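Local coordinates for putative cell surface protein (Streptococcus pyogenes, PDB 4OFQ), which probably serves as an adhesin on the streptococcal surface, this fragment being the calcium-binding C-terminal domain of an antigen I/II-family protein, at residues A[59-64]-A[173-177]; A[85-89]-A[147-151]. All blocks are in the same frame, centred on the assembly; numbering follows the deposited sequence.

Both contacts lie in the antigen I/II C2 terminal region of a beta-sandwich adhesin. Each belongs to a different sheet. Interaction 1 joins the start of strand 64-70 to the hairpin turn between strands 164-174 and 177-188, in the mixed sheet. Interaction 2 pairs the end of strand 80-87 with the start of strand 149-157, in the antiparallel sheet. Their centres are about 18 Å apart and they do not touch. In sequence, interaction 2 is nested within the loop closed by interaction 1. Each has buried and solvent-facing residues. Aromatic ring packing beside a turn marks the first; regular strand pairing with aliphatic packing marks the second. Helix 135-143 packs against both.

Interaction 1 of 2, residues A[59-64]-A[173-177]; sequences SVMKGF and IDFGN
F64 and D174 form an antiparallel non-hydrogen-bonded pair, with CA atoms 4.7 Å apart. F64 starts its strand here, and just past D174 the other chain turns back into the sheet as strand 177-188. A type I turn from V60 to G63 leads from helix 57-60 into the strand, and residues 174-177 make the type I' turn of a beta hairpin. One direct backbone hydrogen bond joins the two segments, from F175 N to G63 O at 3.0 Å. The donor sits nearly in line with the carbonyl (C=O...N angle 168°). A water adds a second link: it donates to K62 O and accepts from G176 N.

The main side-chain contact is T-shaped. The edge of the F64 ring meets the face of F175, with centroids 5.1 Å apart and planes at 78°. F64 CE1 lies 3.6 Å from F175 CE1, over the rim of that ring rather than its centre. The edge of the F175 ring meets backbone atoms S59 C and V60 N, near its plane. F175 CG stands anti to its carbonyl carbon (chi1 -41°), which lays the ring along the backbone of S59 and V60. V60 CG2 adds a looser apolar contact. On the outer side, the extended K62 chain runs over the turn, and its CD lies 3.5 Å from F175 O.

The carboxylate of D174 is held from outside the two segments, by Y50 OH and Q172 NE2. Y50 also packs edge-to-face with F175. F138, Y139 and V143 of helix 135-143 pack on F64, and I173 touches helix 110-119. Within the mixed sheet, strand 64-70 lies between strands 164-174 and 127-132.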
loop_
_atom_site.group_PDB
_atom_site.type_symbol
_atom_site.label_atom_id
_atom_site.label_comp_id
_atom_site.label_asym_id
_atom_site.label_seq_id
_atom_site.Cartn_x
_atom_site.Cartn_y
_atom_site.Cartn_z
ATOM N N SER A 59 -20.537 33.887 -14.535
ATOM C CA SER A 59 -19.398 33.144 -14.015
ATOM C C SER A 59 -19.871 31.957 -13.181
ATOM O O SER A 59 -19.304 30.858 -13.263
ATOM C CB SER A 59 -18.493 34.058 -13.182
ATOM O OG SER A 59 -18.062 35.164 -13.960
ATOM N N VAL A 60 -20.920 32.175 -12.392
ATOM C CA VAL A 60 -21.502 31.098 -11.590
ATOM C C VAL A 60 -21.972 29.948 -12.477
ATOM O O VAL A 60 -21.810 28.767 -12.132
ATOM C CB VAL A 60 -22.667 31.610 -10.715
ATOM C CG1 VAL A 60 -23.403 30.445 -10.057
ATOM C CG2 VAL A 60 -22.141 32.572 -9.664
ATOM N N MET A 61 -22.519 30.294 -13.640
ATOM C CA MET A 61 -23.007 29.289 -14.582
ATOM C C MET A 61 -21.931 28.322 -15.059
ATOM O O MET A 61 -22.242 27.235 -15.544
ATOM C CB MET A 61 -23.677 29.959 -15.793
ATOM C CG MET A 61 -25.029 30.558 -15.474
ATOM S SD MET A 61 -25.705 31.481 -16.873
ATOM C CE MET A 61 -25.433 30.309 -18.202
ATOM N N LYS A 62 -20.667 28.715 -14.927
ATOM C CA LYS A 62 -19.558 27.843 -15.307
ATOM C C LYS A 62 -19.306 26.772 -14.245
ATOM O O LYS A 62 -18.607 25.790 -14.490
ATOM C CB LYS A 62 -18.295 28.655 -15.585
ATOM C CG LYS A 62 -18.438 29.595 -16.773
ATOM C CD LYS A 62 -17.127 30.304 -17.083
ATOM C CE LYS A 62 -17.305 31.321 -18.195
ATOM N NZ LYS A 62 -15.996 31.885 -18.640
ATOM N N GLY A 63 -19.869 26.982 -13.059
ATOM C CA GLY A 63 -20.009 25.918 -12.078
ATOM C C GLY A 63 -18.777 25.634 -11.244
ATOM O O GLY A 63 -17.832 26.425 -11.186
ATOM N N PHE A 64 -18.791 24.482 -10.590
ATOM C CA PHE A 64 -17.745 24.137 -9.645
ATOM C C PHE A 64 -17.411 22.677 -9.820
ATOM O O PHE A 64 -18.263 21.805 -9.646
ATOM C CB PHE A 64 -18.213 24.458 -8.229
ATOM C CG PHE A 64 -18.725 25.858 -8.099
ATOM C CD1 PHE A 64 -17.841 26.910 -7.944
ATOM C CD2 PHE A 64 -20.077 26.139 -8.229
ATOM C CE1 PHE A 64 -18.299 28.221 -7.870
ATOM C CE2 PHE A 64 -20.539 27.434 -8.149
ATOM C CZ PHE A 64 -19.649 28.478 -7.969
ATOM N N ILE A 173 -11.898 23.604 -10.225
ATOM C CA ILE A 173 -12.246 24.562 -11.270
ATOM C C ILE A 173 -13.490 25.322 -10.840
ATOM O O ILE A 173 -14.583 24.755 -10.788
ATOM C CB ILE A 173 -12.500 23.895 -12.648
ATOM C CG1 ILE A 173 -11.340 22.967 -13.033
ATOM C CG2 ILE A 173 -12.746 24.956 -13.727
ATOM C CD1 ILE A 173 -11.623 22.149 -14.292
ATOM N N ASP A 174 -13.304 26.601 -10.518
ATOM C CA ASP A 174 -14.369 27.449 -10.015
ATOM C C ASP A 174 -14.609 28.564 -11.023
ATOM O O ASP A 174 -13.673 29.258 -11.425
ATOM C CB ASP A 174 -13.969 28.083 -8.680
ATOM C CG ASP A 174 -13.423 27.073 -7.687
ATOM O OD1 ASP A 174 -13.950 25.940 -7.643
ATOM O OD2 ASP A 174 -12.475 27.421 -6.945
ATOM N N PHE A 175 -15.864 28.737 -11.415
ATOM C CA PHE A 175 -16.234 29.740 -12.400
ATOM C C PHE A 175 -15.382 29.601 -13.660
ATOM O O PHE A 175 -15.087 30.607 -14.306
ATOM C CB PHE A 175 -16.030 31.169 -11.856
ATOM C CG PHE A 175 -16.445 31.356 -10.427
ATOM C CD1 PHE A 175 -17.781 31.537 -10.093
ATOM C CD2 PHE A 175 -15.493 31.397 -9.418
ATOM C CE1 PHE A 175 -18.160 31.725 -8.770
ATOM C CE2 PHE A 175 -15.861 31.587 -8.093
ATOM C CZ PHE A 175 -17.196 31.755 -7.768
ATOM N N GLY A 176 -14.961 28.377 -13.976
ATOM C CA GLY A 176 -14.063 28.134 -15.094
ATOM C C GLY A 176 -12.579 28.356 -14.818
ATOM O O GLY A 176 -11.743 28.107 -15.692
ATOM N N ASN A 177 -12.240 28.827 -13.621
ATOM C CA ASN A 177 -10.834 29.040 -13.271
ATOM C C ASN A 177 -10.223 27.799 -12.620
ATOM O O ASN A 177 -10.720 27.332 -11.592
ATOM C CB ASN A 177 -10.683 30.217 -12.310
ATOM C CG ASN A 177 -11.266 31.500 -12.857
ATOM O OD1 ASN A 177 -11.054 31.853 -14.022
ATOM N ND2 ASN A 177 -12.009 32.212 -12.016
HETATM O O HOH W 1 -16.015 25.679 -13.364
#

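Interaction 2 of 2, residues A[85-89]-A[147-151]; sequences IKAAN and LDITY
I85 packs its CG2 methyl over one face of the Y151 ring, a CH-pi contact across an antiparallel strand pair of the beta sandwich. The methyl lies 3.7 Å from the ring centroid and 15° off the normal. I85 CD1 reaches the CD2 side of the same ring, at 3.6 Å from Y151 CD2. With CG1 beside the backbone N (chi1 -53°), I85 CG2 stands anti to that N and also meets I149 CG2, methyl to methyl, at 3.5 Å. I149 CD1 extends to A87 CB. These four residues share one face of the sheet and are buried. Y66 stacks on Y151, W130 meets it edge-to-face, and Q45 holds its hydroxyl.

K86 and T150 point to the other face. They are the hydrogen-bonded pair, with both bonds fairly straight at the hydrogen: K86 N to T150 O, and T150 N to K86 O at 2.8 Å. Past A87 the pairing ends in a weak bond from A88 N to D148 O. There L147 CD2 touches A88 CB and L147 CD1 lies near N89 ND2, beside Y142 of helix 135-143; N89 OD1 bonds to D91 N. A water bridges the strands: it donates to D148 O (2.9 Å), weakly to K86 O, and lies 2.6 Å from T150 OG1.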
loop_
_atom_site.group_PDB
_atom_site.type_symbol
_atom_site.label_atom_id
_atom_site.label_comp_id
_atom_site.label_asym_id
_atom_site.label_seq_id
_atom_site.Cartn_x
_atom_site.Cartn_y
_atom_site.Cartn_z
ATOM N N ILE A 85 -18.421 12.952 1.370
ATOM C CA ILE A 85 -18.105 14.252 0.779
ATOM C C ILE A 85 -18.958 15.253 1.539
ATOM O O ILE A 85 -20.191 15.239 1.428
ATOM C CB ILE A 85 -18.438 14.325 -0.716
ATOM C CG1 ILE A 85 -17.774 13.171 -1.479
ATOM C CG2 ILE A 85 -17.974 15.671 -1.293
ATOM C CD1 ILE A 85 -18.068 13.195 -2.984
ATOM N N LYS A 86 -18.303 16.101 2.328
ATOM C CA LYS A 86 -19.012 16.940 3.281
ATOM C C LYS A 86 -18.556 18.380 3.260
ATOM O O LYS A 86 -17.361 18.670 3.155
ATOM C CB LYS A 86 -18.876 16.370 4.704
ATOM C CG LYS A 86 -19.715 15.121 4.935
ATOM C CD LYS A 86 -19.589 14.615 6.369
ATOM C CE LYS A 86 -20.831 13.821 6.781
ATOM N NZ LYS A 86 -21.223 12.805 5.769
ATOM N N ALA A 87 -19.522 19.281 3.359
ATOM C CA ALA A 87 -19.218 20.695 3.488
ATOM C C ALA A 87 -18.769 20.968 4.910
ATOM O O ALA A 87 -19.017 20.169 5.809
ATOM C CB ALA A 87 -20.441 21.537 3.149
ATOM N N ALA A 88 -18.119 22.108 5.111
ATOM C CA ALA A 88 -17.632 22.502 6.433
ATOM C C ALA A 88 -18.732 22.611 7.492
ATOM O O ALA A 88 -18.455 22.523 8.689
ATOM C CB ALA A 88 -16.869 23.795 6.342
ATOM N N ASN A 89 -19.974 22.802 7.057
ATOM C CA ASN A 89 -21.090 22.902 7.987
ATOM C C ASN A 89 -21.672 21.537 8.330
ATOM O O ASN A 89 -22.697 21.439 9.006
ATOM C CB ASN A 89 -22.177 23.830 7.437
ATOM C CG ASN A 89 -22.875 23.260 6.210
ATOM O OD1 ASN A 89 -22.449 22.252 5.645
ATOM N ND2 ASN A 89 -23.954 23.917 5.787
ATOM N N LEU A 147 -17.519 27.831 2.578
ATOM C CA LEU A 147 -17.561 26.525 3.217
ATOM C C LEU A 147 -16.850 25.475 2.369
ATOM O O LEU A 147 -17.398 25.000 1.365
ATOM C CB LEU A 147 -19.015 26.113 3.477
ATOM C CG LEU A 147 -19.830 27.032 4.397
ATOM C CD1 LEU A 147 -21.317 26.675 4.409
ATOM C CD2 LEU A 147 -19.263 26.951 5.801
ATOM N N ASP A 148 -15.638 25.111 2.778
ATOM C CA ASP A 148 -14.859 24.103 2.062
ATOM C C ASP A 148 -15.585 22.760 1.983
ATOM O O ASP A 148 -16.362 22.404 2.865
ATOM C CB ASP A 148 -13.503 23.859 2.734
ATOM C CG ASP A 148 -12.602 25.084 2.737
ATOM O OD1 ASP A 148 -12.833 26.041 1.957
ATOM O OD2 ASP A 148 -11.639 25.071 3.535
ATOM N N ILE A 149 -15.304 22.012 0.928
ATOM C CA ILE A 149 -15.810 20.653 0.809
ATOM C C ILE A 149 -14.658 19.692 1.061
ATOM O O ILE A 149 -13.559 19.886 0.535
ATOM C CB ILE A 149 -16.420 20.386 -0.582
ATOM C CG1 ILE A 149 -17.332 21.546 -1.017
ATOM C CG2 ILE A 149 -17.186 19.046 -0.577
ATOM C CD1 ILE A 149 -18.504 21.803 -0.071
ATOM N N THR A 150 -14.909 18.668 1.878
ATOM C CA THR A 150 -13.899 17.661 2.194
ATOM C C THR A 150 -14.297 16.300 1.622
ATOM O O THR A 150 -15.380 15.779 1.924
ATOM C CB THR A 150 -13.680 17.547 3.715
ATOM O OG1 THR A 150 -13.255 18.820 4.227
ATOM C CG2 THR A 150 -12.623 16.479 4.042
ATOM N N TYR A 151 -13.417 15.741 0.798
ATOM C CA TYR A 151 -13.649 14.447 0.167
ATOM C C TYR A 151 -12.806 13.403 0.892
ATOM O O TYR A 151 -11.605 13.584 1.078
ATOM C CB TYR A 151 -13.257 14.483 -1.320
ATOM C CG TYR A 151 -14.051 15.440 -2.202
ATOM C CD1 TYR A 151 -13.927 16.818 -2.058
ATOM C CD2 TYR A 151 -14.896 14.961 -3.202
ATOM C CE1 TYR A 151 -14.650 17.702 -2.872
ATOM C CE2 TYR A 151 -15.614 15.835 -4.033
ATOM C CZ TYR A 151 -15.490 17.203 -3.860
ATOM O OH TYR A 151 -16.202 18.091 -4.668
HETATM O O HOH W 2 -15.046 20.670 4.731
#